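Local coordinates for Mll8193 protein (Mesorhizobium loti, PDB 3FH1), which is of unknown function but has a SnoaL-like, NTF2-type fold and forms a two-chain assembly, at residues A[94-99]-A[108-113]. Residues are numbered along the deposited sequence; the frame is centred on the assembly and turned at random.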
loop_
_atom_site.group_PDB
_atom_site.type_symbol
_atom_site.label_atom_id
_atom_site.label_comp_id
_atom_site.label_asym_id
_atom_site.label_seq_id
_atom_site.Cartn_x
_atom_site.Cartn_y
_atom_site.Cartn_z
ATOM N N THR A 94 -0.517 -1.039 7.329
ATOM C CA THR A 94 0.390 -0.947 6.170
ATOM C C THR A 94 1.840 -0.993 6.687
ATOM O O THR A 94 2.136 -0.458 7.747
ATOM C CB THR A 94 0.173 0.344 5.304
ATOM O OG1 THR A 94 0.429 1.536 6.082
ATOM C CG2 THR A 94 -1.192 0.363 4.709
ATOM N N ILE A 95 2.699 -1.698 5.974
ATOM C CA ILE A 95 4.118 -1.776 6.356
ATOM C C ILE A 95 4.905 -1.415 5.141
ATOM O O ILE A 95 4.902 -2.165 4.144
ATOM C CB ILE A 95 4.569 -3.190 6.810
ATOM C CG1 ILE A 95 3.621 -3.743 7.905
ATOM C CG2 ILE A 95 5.999 -3.137 7.249
ATOM C CD1 ILE A 95 3.786 -5.280 8.127
ATOM N N ARG A 96 5.501 -0.215 5.179
ATOM C CA ARG A 96 6.439 0.191 4.117
ATOM C C ARG A 96 7.823 -0.279 4.476
ATOM O O ARG A 96 8.267 -0.173 5.618
ATOM C CB ARG A 96 6.424 1.705 3.866
ATOM C CG ARG A 96 5.213 2.196 3.075
ATOM C CD ARG A 96 5.425 3.666 2.749
ATOM N NE ARG A 96 5.407 4.618 3.862
ATOM C CZ ARG A 96 6.436 5.389 4.235
ATOM N NH1 ARG A 96 7.639 5.216 3.752
ATOM N NH2 ARG A 96 6.269 6.338 5.153
ATOM N N TRP A 97 8.533 -0.766 3.463
ATOM C CA TRP A 97 9.846 -1.362 3.591
ATOM C C TRP A 97 10.751 -1.144 2.406
ATOM O O TRP A 97 10.325 -0.743 1.333
ATOM C CB TRP A 97 9.709 -2.879 3.883
ATOM C CG TRP A 97 8.758 -3.614 2.998
ATOM C CD1 TRP A 97 7.517 -4.055 3.364
ATOM C CD2 TRP A 97 8.968 -4.104 1.655
ATOM N NE1 TRP A 97 6.914 -4.715 2.337
ATOM C CE2 TRP A 97 7.780 -4.780 1.283
ATOM C CE3 TRP A 97 10.008 -4.029 0.735
ATOM C CZ2 TRP A 97 7.621 -5.361 0.021
ATOM C CZ3 TRP A 97 9.837 -4.597 -0.506
ATOM C CH2 TRP A 97 8.684 -5.267 -0.836
ATOM N N ARG A 98 12.042 -1.390 2.629
ATOM C CA ARG A 98 13.050 -1.481 1.591
ATOM C C ARG A 98 13.672 -2.873 1.707
ATOM O O ARG A 98 14.149 -3.264 2.787
ATOM C CB ARG A 98 14.121 -0.414 1.746
ATOM C CG ARG A 98 15.207 -0.585 0.700
ATOM C CD ARG A 98 16.267 0.476 0.771
ATOM N NE ARG A 98 15.794 1.853 0.675
ATOM C CZ ARG A 98 15.720 2.503 -0.478
ATOM N NH1 ARG A 98 16.060 1.902 -1.612
ATOM N NH2 ARG A 98 15.329 3.764 -0.504
ATOM N N TYR A 99 13.601 -3.620 0.614
ATOM C CA TYR A 99 14.167 -4.981 0.544
ATOM C C TYR A 99 15.524 -4.917 -0.134
ATOM O O TYR A 99 15.658 -4.351 -1.231
ATOM C CB TYR A 99 13.208 -5.867 -0.269
ATOM C CG TYR A 99 13.702 -7.276 -0.493
ATOM C CD1 TYR A 99 13.915 -8.109 0.558
ATOM C CD2 TYR A 99 13.896 -7.780 -1.790
ATOM C CE1 TYR A 99 14.341 -9.410 0.378
ATOM C CE2 TYR A 99 14.351 -9.096 -1.995
ATOM C CZ TYR A 99 14.552 -9.913 -0.899
ATOM O OH TYR A 99 14.982 -11.230 -1.041
ATOM N N ARG A 108 12.052 -0.519 -2.908
ATOM C CA ARG A 108 11.031 -0.157 -1.931
ATOM C C ARG A 108 9.710 -0.830 -2.233
ATOM O O ARG A 108 9.341 -1.044 -3.392
ATOM C CB ARG A 108 10.870 1.351 -1.877
ATOM C CG ARG A 108 12.096 2.154 -1.553
ATOM C CD ARG A 108 11.800 3.634 -1.571
ATOM N NE ARG A 108 10.962 4.072 -0.460
ATOM C CZ ARG A 108 10.135 5.113 -0.527
ATOM N NH1 ARG A 108 10.049 5.832 -1.618
ATOM N NH2 ARG A 108 9.411 5.450 0.523
ATOM N N GLY A 109 8.960 -1.108 -1.172
ATOM C CA GLY A 109 7.652 -1.778 -1.279
ATOM C C GLY A 109 6.777 -1.542 -0.096
ATOM O O GLY A 109 7.111 -0.794 0.839
ATOM N N VAL A 110 5.622 -2.184 -0.128
ATOM C CA VAL A 110 4.651 -2.041 0.916
ATOM C C VAL A 110 3.823 -3.317 0.993
ATOM O O VAL A 110 3.562 -3.995 -0.034
ATOM C CB VAL A 110 3.687 -0.824 0.655
ATOM C CG1 VAL A 110 2.859 -1.014 -0.629
ATOM C CG2 VAL A 110 2.850 -0.514 1.931
ATOM N N ASN A 111 3.434 -3.655 2.222
ATOM C CA ASN A 111 2.461 -4.701 2.467
ATOM C C ASN A 111 1.176 -4.068 3.054
ATOM O O ASN A 111 1.233 -3.213 3.970
ATOM C CB ASN A 111 2.893 -5.686 3.559
ATOM C CG ASN A 111 3.945 -6.650 3.120
ATOM O OD1 ASN A 111 4.620 -6.465 2.135
ATOM N ND2 ASN A 111 4.056 -7.761 3.864
ATOM N N LEU A 112 0.021 -4.463 2.511
ATOM C CA LEU A 112 -1.268 -4.172 3.108
ATOM C C LEU A 112 -1.753 -5.423 3.824
ATOM O O LEU A 112 -1.990 -6.481 3.224
ATOM C CB LEU A 112 -2.321 -3.781 2.080
ATOM C CG LEU A 112 -2.429 -2.301 1.748
ATOM C CD1 LEU A 112 -1.074 -1.798 1.147
ATOM C CD2 LEU A 112 -3.636 -2.045 0.801
HETATM N N MSE A 113 -1.966 -5.260 5.111
HETATM C CA MSE A 113 -2.230 -6.401 5.999
HETATM C C MSE A 113 -3.552 -6.315 6.632
HETATM O O MSE A 113 -3.989 -5.232 7.008
HETATM C CB MSE A 113 -1.162 -6.450 7.123
HETATM C CG MSE A 113 0.277 -6.403 6.656
HETATM SE SE MSE A 113 0.901 -8.011 5.846
HETATM C CE MSE A 113 1.051 -9.051 7.462
#
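Trp97 lies flat across the backbone of Gly109, its hydrogen-bonded partner on the neighbouring antiparallel strand. Two backbone hydrogen bonds join this pair, and two more join Ile95 and Asn111. From CB, the first torsion (chi1 48°) sets CG between the backbone N and the carbonyl carbon, and from there the ring lies over the neighbouring strand. CG and CD2 pass the carbonyl of Gly109, CD2 coming 3.8 Å from Gly109 C. CE3 and CZ3 reach the N and CA of Gly109. CH2 is 3.7 Å from Gly109 CA, which makes a CH-pi contact over the six-membered ring, 3.5 Å from its centroid. CE2 and CZ2 pass the N of Val110. Trp97 NE1 donates to Asn111 OD1 at 2.9 Å. The oxygen sits near the plane of the indole, while NE1 stands 60° out of the amide plane. Ring and amide planes are 86° apart. Asn111 ND2 makes a weak hydrogen bond to an unidentified molecule, probably from the crystallisation liquor. An alanine at Trp97 would probably uncover the Gly109 backbone and leave Asn111 OD1 without its indole donor.

The other face of the hairpin carries Arg96, Arg98 and Arg108. Arg108 CG lies over one face of the Arg98 guanidinium. Arg96 NH1 and Arg108 NH2 approach to 3.7 Å. Glu84 probably offsets these like charges by pairing with both, and Asp56 of the second subunit pairs with Arg98. The strands form a beta hairpin in the curved sheet of an NTF2-like fold, with helix 16-31 against Ile95 and Met113 (selenomethionine here) and the second subunit against the arginine face.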